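Local coordinates for odorant binding protein (AGAP010409-PA) (Anopheles gambiae, PDB 3L4A) that probably binds odorants or other small hydrophobic molecules as a secreted, mainly helical carrier of the PBP/GOBP family, at residues A[12-17]-A[42-47]; A[25-28]-A[32-35]; A[36-41]-A[99-104]; A[58-63]-A[76-81]; A[86-91]-A[104-109]. All coordinates share one frame; numbering follows the deposited sequence. Where two conformers were deposited one is given.

Interaction 1: A[12-17]-A[42-47]; sequences SNAVQG and VRCIGL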
# COMPACT_ATOMS: atom_id res chain seq x y z
N SER A 12 13.14 4.03 3.99
CA SER A 12 14.22 3.09 4.25
C SER A 12 14.96 3.50 5.53
O SER A 12 15.49 2.65 6.24
CB SER A 12 15.18 3.00 3.07
OG SER A 12 16.07 4.10 3.03
N ASN A 13 14.99 4.79 5.82
CA ASN A 13 15.61 5.25 7.05
C ASN A 13 14.71 5.16 8.27
O ASN A 13 15.18 4.88 9.37
CB ASN A 13 16.17 6.66 6.87
CG ASN A 13 17.45 6.65 6.08
OD1 ASN A 13 18.29 5.77 6.27
ND2 ASN A 13 17.60 7.61 5.18
N ALA A 14 13.41 5.38 8.06
CA ALA A 14 12.45 5.36 9.16
C ALA A 14 12.22 3.95 9.68
O ALA A 14 11.88 3.76 10.84
CB ALA A 14 11.14 5.97 8.70
N VAL A 15 12.39 2.96 8.81
CA VAL A 15 12.07 1.59 9.13
C VAL A 15 13.34 0.78 9.44
O VAL A 15 14.25 0.70 8.61
CB VAL A 15 11.27 0.94 7.99
CG1 VAL A 15 11.06 -0.54 8.26
CG2 VAL A 15 9.93 1.65 7.79
N GLN A 16 13.39 0.20 10.63
CA GLN A 16 14.53 -0.60 11.05
C GLN A 16 14.76 -1.74 10.06
O GLN A 16 13.84 -2.48 9.74
CB GLN A 16 14.29 -1.18 12.44
CG GLN A 16 15.52 -1.83 13.06
CD GLN A 16 16.56 -0.82 13.51
OE1 GLN A 16 16.43 0.38 13.25
NE2 GLN A 16 17.60 -1.30 14.18
N GLY A 17 15.98 -1.85 9.54
CA GLY A 17 16.32 -2.92 8.62
C GLY A 17 16.10 -2.60 7.15
O GLY A 17 16.60 -3.28 6.27
N VAL A 42 6.22 -0.98 3.58
CA VAL A 42 4.99 -0.73 2.85
C VAL A 42 4.05 0.17 3.66
O VAL A 42 3.45 1.10 3.12
CB VAL A 42 4.31 -2.06 2.49
CG1 VAL A 42 2.86 -1.82 2.09
CG2 VAL A 42 5.12 -2.74 1.38
N ARG A 43 3.95 -0.08 4.96
CA ARG A 43 3.19 0.82 5.82
C ARG A 43 3.71 2.26 5.70
O ARG A 43 2.94 3.20 5.55
CB ARG A 43 3.24 0.37 7.27
CG ARG A 43 2.61 1.36 8.24
CD ARG A 43 2.53 0.78 9.63
NE ARG A 43 2.00 1.75 10.60
CZ ARG A 43 2.76 2.60 11.28
NH1 ARG A 43 4.08 2.60 11.12
NH2 ARG A 43 2.20 3.44 12.13
N CYS A 44 5.02 2.43 5.79
CA CYS A 44 5.63 3.75 5.75
C CYS A 44 5.30 4.47 4.44
O CYS A 44 4.93 5.64 4.45
CB CYS A 44 7.14 3.63 5.93
SG CYS A 44 8.01 5.22 5.95
N ILE A 45 5.46 3.78 3.32
CA ILE A 45 5.18 4.39 2.02
C ILE A 45 3.71 4.79 1.92
O ILE A 45 3.36 5.87 1.44
CB ILE A 45 5.53 3.44 0.85
CG1 ILE A 45 7.04 3.13 0.83
CG2 ILE A 45 5.06 4.03 -0.47
CD1 ILE A 45 7.92 4.33 0.72
N GLY A 46 2.83 3.91 2.39
CA GLY A 46 1.41 4.19 2.36
C GLY A 46 1.06 5.40 3.19
O GLY A 46 0.26 6.24 2.78
N LEU A 47 1.64 5.49 4.38
CA LEU A 47 1.40 6.65 5.24
C LEU A 47 1.93 7.94 4.62
O LEU A 47 1.23 8.95 4.61
CB LEU A 47 2.03 6.45 6.62
CG LEU A 47 1.42 5.35 7.48
CD1 LEU A 47 2.24 5.14 8.74
CD2 LEU A 47 -0.04 5.69 7.83
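Cys44 sets SG anti to its backbone N (chi1 -178°), and Val15 sets CG1 anti to its own N (chi1 174°), which leaves the Val15 branch CG2 beside the N and turned to the cysteine. CG2 of Val15 then meets CB of Cys44 at 3.9 Å. The CB of Ala14 comes up to the sulfur, with 4.2 Å to SG of Cys44. These two apolar touches make up the whole contact, which is small and lies at the surface. The CA atoms of Val15 and Cys44 are 7.6 Å apart. Val15 is the first residue to leave helical geometry after helix 5-14, so the chain turns off just where it faces helix 36-48. The tie between these helices is covalent: SG of Cys44 forms a disulfide with Cys11, one of the three disulfides of this PBP/GOBP-type helical fold. Ala14 and Val15 pack against the Cys44 half of that crosslink. Ile45, the next residue of helix 36-48, touches Val7 and Cys11 of helix 5-14. The other Val15 branch, CG1, packs on Cys40 CB, 3.6 Å away. The carbonyl O atoms of Ser12 and Val15 both accept from an ammonium ion, probably from the crystallisation liquor.

Interaction 2: A[25-28]-A[32-35]; sequences VHYR and FPDD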
# COMPACT_ATOMS: atom_id res chain seq x y z
N VAL A 25 16.61 -2.77 -3.81
CA VAL A 25 16.53 -3.15 -5.21
C VAL A 25 15.11 -3.62 -5.53
O VAL A 25 14.56 -3.26 -6.57
CB VAL A 25 17.54 -4.26 -5.57
CG1 VAL A 25 17.26 -4.80 -6.96
CG2 VAL A 25 18.97 -3.73 -5.47
N HIS A 26 14.54 -4.43 -4.64
CA HIS A 26 13.16 -4.89 -4.82
C HIS A 26 12.20 -3.71 -4.82
O HIS A 26 11.35 -3.59 -5.70
CB HIS A 26 12.77 -5.86 -3.71
CG HIS A 26 13.39 -7.21 -3.84
ND1 HIS A 26 13.00 -8.12 -4.80
CD2 HIS A 26 14.35 -7.82 -3.11
CE1 HIS A 26 13.71 -9.23 -4.66
NE2 HIS A 26 14.54 -9.07 -3.64
N TYR A 27 12.34 -2.83 -3.83
CA TYR A 27 11.41 -1.71 -3.68
C TYR A 27 11.40 -0.80 -4.91
O TYR A 27 10.34 -0.32 -5.33
CB TYR A 27 11.75 -0.89 -2.43
CG TYR A 27 11.75 -1.69 -1.15
CD1 TYR A 27 11.06 -2.90 -1.05
CD2 TYR A 27 12.42 -1.23 -0.03
CE1 TYR A 27 11.05 -3.63 0.13
CE2 TYR A 27 12.41 -1.94 1.16
CZ TYR A 27 11.74 -3.14 1.23
OH TYR A 27 11.74 -3.84 2.41
N ARG A 28 12.57 -0.55 -5.48
CA ARG A 28 12.67 0.30 -6.67
C ARG A 28 12.08 -0.41 -7.89
O ARG A 28 11.76 0.23 -8.89
CB ARG A 28 14.12 0.72 -6.92
CG ARG A 28 14.67 1.65 -5.84
CD ARG A 28 16.17 1.82 -5.95
NE ARG A 28 16.67 2.84 -5.02
CZ ARG A 28 17.94 2.96 -4.66
NH1 ARG A 28 18.85 2.13 -5.15
NH2 ARG A 28 18.31 3.91 -3.81
N PHE A 32 7.59 -6.20 -3.40
CA PHE A 32 7.49 -6.13 -1.94
C PHE A 32 7.27 -7.48 -1.29
O PHE A 32 6.14 -7.92 -1.13
CB PHE A 32 6.40 -5.13 -1.55
CG PHE A 32 6.56 -3.80 -2.19
CD1 PHE A 32 5.92 -3.51 -3.38
CD2 PHE A 32 7.40 -2.84 -1.64
CE1 PHE A 32 6.08 -2.29 -4.00
CE2 PHE A 32 7.57 -1.61 -2.24
CZ PHE A 32 6.91 -1.33 -3.43
N PRO A 33 8.36 -8.16 -0.92
CA PRO A 33 8.33 -9.50 -0.33
C PRO A 33 7.59 -9.55 1.01
O PRO A 33 7.45 -8.52 1.68
CB PRO A 33 9.81 -9.83 -0.11
CG PRO A 33 10.55 -8.90 -0.99
CD PRO A 33 9.74 -7.64 -1.03
N ASP A 34 7.13 -10.74 1.39
CA ASP A 34 6.34 -10.92 2.59
C ASP A 34 7.26 -11.19 3.79
O ASP A 34 7.36 -12.31 4.28
CB ASP A 34 5.34 -12.07 2.39
CG ASP A 34 4.31 -12.16 3.50
OD1 ASP A 34 4.52 -11.56 4.57
OD2 ASP A 34 3.29 -12.85 3.29
N ASP A 35 7.93 -10.13 4.24
CA ASP A 35 8.84 -10.21 5.38
C ASP A 35 8.60 -9.01 6.31
O ASP A 35 8.06 -8.00 5.87
CB ASP A 35 10.29 -10.23 4.88
CG ASP A 35 10.75 -8.89 4.34
OD1 ASP A 35 10.77 -8.71 3.11
OD2 ASP A 35 11.11 -8.02 5.16
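The backbone leaves helix 21-28 and comes back past it at Phe32, with the CA atoms of Tyr27 and Phe32 6.2 Å apart. This is the bend between helices 21-28 and 36-48 of the PBP/GOBP fold. The rings of Tyr27 and Phe32 lie nearly parallel, with planes at 15°. They are slid apart, with centroids 5.8 Å from each other, and barely overlap. Their closest atoms are one ring carbon each: CD1 of Tyr27 lies 3.7 Å from CD2 of Phe32. Phe32 holds CG beside its backbone N (chi1 -53°), and its CZ lies 4.0 Å from the carbonyl O of Tyr27. Pro33 adds two looser touches. Its CD sits at the edge of the Tyr27 ring, 4.4 Å from CE1 of Tyr27. Its CG lies over one face of the His26 ring, 4.4 Å from CG of His26. The polar ends are held from outside: His26 ND1 is hydrogen-bonded to Glu31 OE1 and Tyr27 OH to Thr38 OG1. Helix 36-48 lies beside both rings, since Tyr27 stacks on Phe41 and Phe32 touches Thr38, Phe41 and Val42. Asp34 centres an inverse gamma turn that leads into that helix, and Asp35 is its N-cap. The gamma turn is closed by a weak bond of 3.1 Å from Asp35 N to Pro33 O.

Interaction 3: A[36-41]-A[99-104]; sequences PVTHCF and RAYSAF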
# COMPACT_ATOMS: atom_id res chain seq x y z
N PRO A 36 8.98 -9.12 7.59
CA PRO A 36 8.64 -8.08 8.57
C PRO A 36 9.16 -6.69 8.23
O PRO A 36 8.48 -5.70 8.51
CB PRO A 36 9.28 -8.59 9.86
CG PRO A 36 9.34 -10.07 9.68
CD PRO A 36 9.61 -10.29 8.22
N VAL A 37 10.36 -6.59 7.67
CA VAL A 37 10.92 -5.30 7.30
C VAL A 37 10.08 -4.67 6.20
O VAL A 37 9.65 -3.52 6.30
CB VAL A 37 12.38 -5.42 6.83
CG1 VAL A 37 12.91 -4.07 6.35
CG2 VAL A 37 13.24 -5.96 7.96
N THR A 38 9.83 -5.45 5.15
CA THR A 38 9.00 -4.97 4.05
C THR A 38 7.59 -4.61 4.51
O THR A 38 6.99 -3.66 3.99
CB THR A 38 8.95 -5.99 2.90
OG1 THR A 38 10.28 -6.18 2.40
CG2 THR A 38 8.09 -5.47 1.77
N HIS A 39 7.04 -5.35 5.46
CA HIS A 39 5.73 -4.99 5.99
C HIS A 39 5.75 -3.55 6.47
O HIS A 39 4.87 -2.75 6.14
CB HIS A 39 5.31 -5.88 7.15
CG HIS A 39 5.09 -7.32 6.78
ND1 HIS A 39 4.94 -8.30 7.73
CD2 HIS A 39 5.01 -7.93 5.58
CE1 HIS A 39 4.77 -9.47 7.13
NE2 HIS A 39 4.81 -9.27 5.82
N CYS A 40 6.73 -3.23 7.30
CA CYS A 40 6.84 -1.88 7.83
C CYS A 40 7.19 -0.85 6.77
O CYS A 40 6.72 0.29 6.83
CB CYS A 40 7.83 -1.82 9.00
SG CYS A 40 7.26 -2.68 10.49
N PHE A 41 7.98 -1.25 5.78
CA PHE A 41 8.31 -0.36 4.68
C PHE A 41 7.05 0.02 3.89
O PHE A 41 6.84 1.19 3.57
CB PHE A 41 9.35 -1.01 3.75
CG PHE A 41 9.79 -0.11 2.64
CD1 PHE A 41 10.73 0.88 2.87
CD2 PHE A 41 9.27 -0.25 1.36
CE1 PHE A 41 11.15 1.71 1.85
CE2 PHE A 41 9.67 0.58 0.33
CZ PHE A 41 10.62 1.57 0.58
N ARG A 99 -0.67 -5.36 9.30
CA ARG A 99 -1.98 -4.88 8.89
C ARG A 99 -1.92 -4.10 7.57
O ARG A 99 -2.71 -4.34 6.66
CB ARG A 99 -2.61 -4.03 9.99
CG ARG A 99 -4.05 -3.63 9.72
CD ARG A 99 -4.51 -2.55 10.66
NE ARG A 99 -4.51 -3.02 12.04
CZ ARG A 99 -4.68 -2.24 13.10
NH1 ARG A 99 -4.86 -0.93 12.93
NH2 ARG A 99 -4.67 -2.76 14.32
N ALA A 100 -0.97 -3.16 7.48
CA ALA A 100 -0.84 -2.36 6.27
C ALA A 100 -0.46 -3.25 5.09
O ALA A 100 -0.99 -3.08 3.99
CB ALA A 100 0.21 -1.26 6.45
N TYR A 101 0.46 -4.19 5.30
CA TYR A 101 0.88 -5.06 4.22
C TYR A 101 -0.29 -5.91 3.72
O TYR A 101 -0.50 -6.03 2.50
CB TYR A 101 2.04 -5.93 4.68
CG TYR A 101 2.66 -6.76 3.58
CD1 TYR A 101 2.29 -8.08 3.39
CD2 TYR A 101 3.64 -6.23 2.75
CE1 TYR A 101 2.85 -8.84 2.38
CE2 TYR A 101 4.21 -6.98 1.73
CZ TYR A 101 3.81 -8.29 1.56
OH TYR A 101 4.37 -9.06 0.56
N SER A 102 -1.04 -6.49 4.65
CA SER A 102 -2.22 -7.27 4.30
C SER A 102 -3.21 -6.43 3.52
O SER A 102 -3.76 -6.87 2.51
CB SER A 102 -2.89 -7.84 5.55
OG SER A 102 -3.99 -8.66 5.17
N ALA A 103 -3.44 -5.20 3.97
CA ALA A 103 -4.36 -4.31 3.28
C ALA A 103 -3.94 -4.11 1.83
O ALA A 103 -4.74 -4.25 0.91
CB ALA A 103 -4.44 -2.97 4.01
N PHE A 104 -2.66 -3.78 1.63
CA PHE A 104 -2.19 -3.50 0.29
C PHE A 104 -2.18 -4.72 -0.64
O PHE A 104 -2.22 -4.58 -1.86
CB PHE A 104 -0.83 -2.80 0.31
CG PHE A 104 -0.94 -1.31 0.52
CD1 PHE A 104 -1.36 -0.48 -0.51
CD2 PHE A 104 -0.64 -0.74 1.75
CE1 PHE A 104 -1.47 0.89 -0.33
CE2 PHE A 104 -0.73 0.64 1.94
CZ PHE A 104 -1.15 1.45 0.89
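The imidazole of His39 leans over one face of the Tyr101 ring. The two planes meet at 41°, so the pair is neither a flat stack nor edge-to-face, and the ring centroids are 4.5 Å apart. The near corner of the imidazole is CD2. It stands above the phenol plane, offset toward the rim, and is 3.3 Å from CG of Tyr101. The NE2 corner follows along the same side, 3.7 Å from CD1 of Tyr101. Tyr101 reaches across because CG is anti to its backbone N (chi1 -173°). Its CA is 5.2 Å from the CA of His39, so the two backbones pass close here. The methyl of Thr38 supplies a looser touch, with CG2 4.2 Å from CE2 of Tyr101. The contact joins helix 36-48 to helix 96-105 of the PBP/GOBP helical fold. A disulfide ties the same two helices: Cys40, next to His39, points away from segment 99-104 but is bonded to Cys97. On the following turn, Val42 and Arg43 carry the packing on to Ala100, Tyr101 and Phe104. The polar tips of both rings turn to the loop before helix 36-48. NE2 of His39 is hydrogen-bonded to Asp34 OD1, and the hydroxyl of Tyr101 to the carbonyl O of Phe32. The carboxylate beside NE2 would tend to favour the protonated imidazole. The hydroxyl of Thr38 is hydrogen-bonded to Asp35 OD1.

Interaction 4: A[58-63]-A[76-81]; sequences VDLQAN and EFVAKH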
# COMPACT_ATOMS: atom_id res chain seq x y z
N VAL A 58 -7.26 1.90 3.75
CA VAL A 58 -6.80 2.31 2.42
C VAL A 58 -7.69 3.40 1.82
O VAL A 58 -8.91 3.25 1.76
CB VAL A 58 -6.80 1.09 1.48
CG1 VAL A 58 -6.50 1.51 0.05
CG2 VAL A 58 -5.81 0.05 1.96
N ASP A 59 -7.09 4.51 1.40
CA ASP A 59 -7.87 5.52 0.69
C ASP A 59 -7.99 5.06 -0.75
O ASP A 59 -7.05 5.19 -1.53
CB ASP A 59 -7.24 6.92 0.77
CG ASP A 59 -8.00 7.96 -0.07
OD1 ASP A 59 -8.94 7.59 -0.79
OD2 ASP A 59 -7.64 9.16 -0.03
N LEU A 60 -9.15 4.50 -1.09
CA LEU A 60 -9.34 3.94 -2.42
C LEU A 60 -9.28 4.98 -3.55
O LEU A 60 -8.84 4.68 -4.65
CB LEU A 60 -10.64 3.12 -2.45
CG LEU A 60 -10.59 1.93 -1.49
CD1 LEU A 60 -11.95 1.21 -1.38
CD2 LEU A 60 -9.51 0.96 -1.90
N GLN A 61 -9.74 6.21 -3.28
CA GLN A 61 -9.63 7.26 -4.29
C GLN A 61 -8.18 7.67 -4.54
O GLN A 61 -7.76 7.83 -5.69
CB GLN A 61 -10.47 8.48 -3.90
CG GLN A 61 -10.33 9.63 -4.88
CD GLN A 61 -10.87 9.29 -6.26
OE1 GLN A 61 -11.85 8.54 -6.39
NE2 GLN A 61 -10.26 9.85 -7.29
N ALA A 62 -7.41 7.81 -3.46
CA ALA A 62 -5.99 8.12 -3.57
C ALA A 62 -5.24 7.04 -4.34
O ALA A 62 -4.40 7.33 -5.19
CB ALA A 62 -5.38 8.31 -2.20
N ASN A 63 -5.55 5.78 -4.06
CA ASN A 63 -4.95 4.68 -4.81
C ASN A 63 -5.38 4.64 -6.28
O ASN A 63 -4.57 4.36 -7.17
CB ASN A 63 -5.19 3.35 -4.10
CG ASN A 63 -4.26 3.16 -2.93
OD1 ASN A 63 -3.12 2.71 -3.10
ND2 ASN A 63 -4.70 3.54 -1.74
N GLU A 76 -17.04 -0.07 -9.37
CA GLU A 76 -16.67 -1.47 -9.15
C GLU A 76 -15.29 -1.60 -8.54
O GLU A 76 -15.03 -2.56 -7.83
CB GLU A 76 -16.79 -2.30 -10.44
CG GLU A 76 -15.90 -1.86 -11.58
CD GLU A 76 -16.60 -0.89 -12.53
OE1 GLU A 76 -16.49 -1.11 -13.76
OE2 GLU A 76 -17.26 0.07 -12.07
N PHE A 77 -14.40 -0.64 -8.80
CA PHE A 77 -13.08 -0.63 -8.17
C PHE A 77 -13.24 -0.39 -6.66
O PHE A 77 -12.65 -1.09 -5.83
CB PHE A 77 -12.22 0.47 -8.80
CG PHE A 77 -10.88 0.68 -8.13
CD1 PHE A 77 -10.76 1.58 -7.08
CD2 PHE A 77 -9.75 0.02 -8.58
CE1 PHE A 77 -9.52 1.79 -6.47
CE2 PHE A 77 -8.52 0.24 -7.98
CZ PHE A 77 -8.41 1.12 -6.93
N VAL A 78 -14.05 0.59 -6.30
CA VAL A 78 -14.30 0.88 -4.91
C VAL A 78 -14.96 -0.32 -4.22
O VAL A 78 -14.53 -0.75 -3.16
CB VAL A 78 -15.17 2.14 -4.75
CG1 VAL A 78 -15.50 2.36 -3.29
CG2 VAL A 78 -14.46 3.36 -5.36
N ALA A 79 -16.01 -0.86 -4.84
CA ALA A 79 -16.74 -1.98 -4.25
C ALA A 79 -15.85 -3.20 -4.06
O ALA A 79 -15.88 -3.84 -3.01
CB ALA A 79 -17.91 -2.35 -5.14
N LYS A 80 -15.09 -3.53 -5.08
CA LYS A 80 -14.27 -4.73 -5.04
C LYS A 80 -13.23 -4.62 -3.94
O LYS A 80 -13.03 -5.56 -3.17
CB LYS A 80 -13.64 -5.00 -6.41
CG LYS A 80 -12.46 -4.17 -6.78
CD LYS A 80 -12.08 -4.44 -8.24
CE LYS A 80 -11.84 -5.93 -8.50
NZ LYS A 80 -11.27 -6.18 -9.87
N HIS A 81 -12.61 -3.46 -3.81
CA HIS A 81 -11.57 -3.32 -2.78
C HIS A 81 -12.12 -3.15 -1.38
O HIS A 81 -11.54 -3.67 -0.43
CB HIS A 81 -10.57 -2.23 -3.16
CG HIS A 81 -9.74 -2.61 -4.33
ND1 HIS A 81 -8.94 -3.73 -4.32
CD2 HIS A 81 -9.64 -2.09 -5.57
CE1 HIS A 81 -8.35 -3.85 -5.50
NE2 HIS A 81 -8.76 -2.87 -6.27
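This is a buried, mainly apolar contact between the first turn of helix 60-66 and the first half of helix 75-87, in the PBP/GOBP helical fold. Leu60 carries it. The CA atoms of Leu60 and Val78 are 6.3 Å apart, and the leucine points toward helix 75-87. Both its methyls touch that helix. CD2 presses on the CB of His81 at 3.6 Å. CD1 lies 3.7 Å from the carbonyl O of Val78 and also reaches the CG1 branch of that valine. Phe77 comes in from the side with its ring edge: its CE1 is 3.5 Å from the carbonyl O of Leu60, which lies near the ring plane. With CG anti to its backbone N (chi1 173°), Phe77 turns this edge to helix 60-66. One face of the same ring is covered at its centre by the imidazole of His81, whose CD2 stands 3.5 Å above the plane. Trp64 adds an edge-to-face partner for Phe77, and NE2 of His81 has a weak bond to Asp110. The start of helix 60-66 is fixed by Asp59 as N-cap. Its OD1 accepts from Ala62 N at 3.1 Å, almost straight at 171°, with the donor above the carboxylate plane. Asn63 N and ND2 both donate to Asp59 O. ND2 is also hydrogen-bonded to Leu51 O and OD1 to Tyr111 OH. The ND2 bond to Asp59 O is 2.9 Å long, and ND2 stands 51° out of that carbonyl plane.

Interaction 5: A[86-91]-A[104-109]; sequences EAKNLE and FQCLRE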
# COMPACT_ATOMS: atom_id res chain seq x y z
N GLU A 86 -12.44 -5.66 3.78
CA GLU A 86 -13.29 -6.14 4.85
C GLU A 86 -13.01 -7.61 5.14
O GLU A 86 -12.98 -8.03 6.31
CB GLU A 86 -14.77 -5.92 4.51
CG GLU A 86 -15.21 -4.46 4.51
CD GLU A 86 -15.17 -3.83 5.89
OE1 GLU A 86 -15.24 -4.58 6.89
OE2 GLU A 86 -15.08 -2.59 5.99
N ALA A 87 -12.78 -8.39 4.09
CA ALA A 87 -12.53 -9.82 4.24
C ALA A 87 -11.22 -10.12 4.95
O ALA A 87 -11.03 -11.22 5.46
CB ALA A 87 -12.57 -10.52 2.88
N LYS A 88 -10.33 -9.13 5.01
CA LYS A 88 -9.04 -9.31 5.67
C LYS A 88 -9.07 -9.00 7.16
O LYS A 88 -8.06 -9.18 7.85
CB LYS A 88 -7.98 -8.47 4.96
CG LYS A 88 -7.58 -9.07 3.63
CD LYS A 88 -6.64 -8.17 2.88
CE LYS A 88 -5.96 -8.94 1.75
NZ LYS A 88 -4.94 -9.90 2.26
N ASN A 89 -10.22 -8.56 7.66
CA ASN A 89 -10.41 -8.32 9.09
C ASN A 89 -9.23 -7.57 9.69
O ASN A 89 -8.63 -8.00 10.69
CB ASN A 89 -10.65 -9.63 9.83
CG ASN A 89 -11.96 -10.28 9.44
OD1 ASN A 89 -12.93 -10.24 10.19
ND2 ASN A 89 -12.00 -10.86 8.25
N LEU A 90 -8.92 -6.44 9.07
CA LEU A 90 -7.73 -5.67 9.40
C LEU A 90 -7.68 -5.21 10.86
O LEU A 90 -6.59 -5.10 11.42
CB LEU A 90 -7.62 -4.45 8.49
CG LEU A 90 -7.47 -4.70 6.99
CD1 LEU A 90 -7.42 -3.37 6.24
CD2 LEU A 90 -6.23 -5.53 6.72
N GLU A 91 -8.83 -4.95 11.45
CA GLU A 91 -8.90 -4.46 12.82
C GLU A 91 -8.42 -5.51 13.82
O GLU A 91 -8.08 -5.18 14.96
CB GLU A 91 -10.32 -4.03 13.19
CG GLU A 91 -11.29 -4.04 12.04
CD GLU A 91 -11.68 -5.45 11.65
OE1 GLU A 91 -12.10 -6.22 12.54
OE2 GLU A 91 -11.57 -5.79 10.46
N PHE A 104 -2.66 -3.78 1.63
CA PHE A 104 -2.19 -3.50 0.29
C PHE A 104 -2.18 -4.72 -0.64
O PHE A 104 -2.22 -4.58 -1.86
CB PHE A 104 -0.83 -2.80 0.31
CG PHE A 104 -0.94 -1.31 0.52
CD1 PHE A 104 -1.36 -0.48 -0.51
CD2 PHE A 104 -0.64 -0.74 1.75
CE1 PHE A 104 -1.47 0.89 -0.33
CE2 PHE A 104 -0.73 0.64 1.94
CZ PHE A 104 -1.15 1.45 0.89
N GLN A 105 -2.18 -5.92 -0.08
CA GLN A 105 -2.29 -7.11 -0.91
C GLN A 105 -3.58 -7.09 -1.75
O GLN A 105 -3.62 -7.66 -2.85
CB GLN A 105 -2.21 -8.39 -0.08
CG GLN A 105 -0.81 -8.68 0.46
CD GLN A 105 -0.78 -9.95 1.27
OE1 GLN A 105 0.17 -10.73 1.18
NE2 GLN A 105 -1.81 -10.17 2.07
N CYS A 106 -4.62 -6.44 -1.25
CA CYS A 106 -5.86 -6.33 -2.02
C CYS A 106 -5.64 -5.62 -3.35
O CYS A 106 -6.32 -5.91 -4.33
CB CYS A 106 -6.92 -5.59 -1.22
SG CYS A 106 -7.71 -6.65 0.01
N LEU A 107 -4.68 -4.70 -3.38
CA LEU A 107 -4.46 -3.87 -4.57
C LEU A 107 -3.30 -4.38 -5.43
O LEU A 107 -2.91 -3.72 -6.39
CB LEU A 107 -4.29 -2.39 -4.19
CG LEU A 107 -5.58 -1.65 -3.83
CD1 LEU A 107 -6.03 -1.96 -2.42
CD2 LEU A 107 -5.42 -0.14 -4.00
N ARG A 108 -2.75 -5.54 -5.09
CA ARG A 108 -1.59 -6.07 -5.82
C ARG A 108 -1.86 -6.20 -7.32
O ARG A 108 -1.07 -5.71 -8.13
CB ARG A 108 -1.16 -7.41 -5.23
CG ARG A 108 -0.12 -8.15 -6.08
CD ARG A 108 0.33 -9.46 -5.43
NE ARG A 108 1.27 -10.19 -6.28
CZ ARG A 108 1.48 -11.50 -6.20
NH1 ARG A 108 0.81 -12.22 -5.31
NH2 ARG A 108 2.35 -12.08 -7.01
N GLU A 109 -2.95 -6.86 -7.68
CA GLU A 109 -3.26 -7.08 -9.09
C GLU A 109 -3.39 -5.76 -9.85
O GLU A 109 -2.96 -5.67 -11.00
CB GLU A 109 -4.54 -7.92 -9.25
CG GLU A 109 -4.40 -9.38 -8.82
CD GLU A 109 -4.68 -9.60 -7.35
OE1 GLU A 109 -4.79 -10.78 -6.94
OE2 GLU A 109 -4.80 -8.60 -6.60
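Lys88 reaches from just beyond helix 75-87 across to Gln105 and Cys106. Its CB points toward segment 104-109, and CG stands beside the backbone N (chi1 -74°). From there the chain runs nearly straight through CD to CE. CD lies 3.4 Å from SG of Cys106. CE lies equally close, 3.4 Å from the same SG, and 4.1 Å from N of Cys106. These are tight approaches: two consecutive methylenes press on the one sulfur. At CE the chain bends (chi4 -73°) and lifts NZ off the sulfur toward Gln105. There NZ is 3.9 Å from CB of Gln105 and close to its amide. NZ also has a weak and doubtful hydrogen bond to Ser102 OG, one turn earlier in helix 96-105. The Lys88 and Gln105 side chains cross at about a right angle.

Both backbones change direction here. Asn89 leaves the helix with positive phi, and its N is bonded to Glu86 O at 3.1 Å. Gln105 to Arg108 form a type I turn, and Leu107 is the N-cap of helix 108-117. Cys106 lies inside this turn and is bonded to Cys84 of helix 75-87. The lysine therefore lies against a disulfide that ties helix 75-87 to the junction of the last two helices of the PBP/GOBP fold.

From the N terminus, interaction 1 closes the first loop, bringing the end of helix 5-14 to helix 36-48. Interaction 2 is nested inside it and closes the short bend between helices 21-28 and 36-48. Interaction 3 opens at 36-41, before interaction 1 closes at 42-47, and so crosses it; it reaches forward to helix 96-105. Interaction 4 is nested within that long loop and joins helix 60-66 to helix 75-87. Interaction 5 follows interaction 4 in series and crosses interaction 3, sharing Phe104 with it. Interactions 1 and 4 lie on opposite sides of the chain's centre. Between them, Phe104 touches both Val42 and Asn63, linking the two halves of the fold.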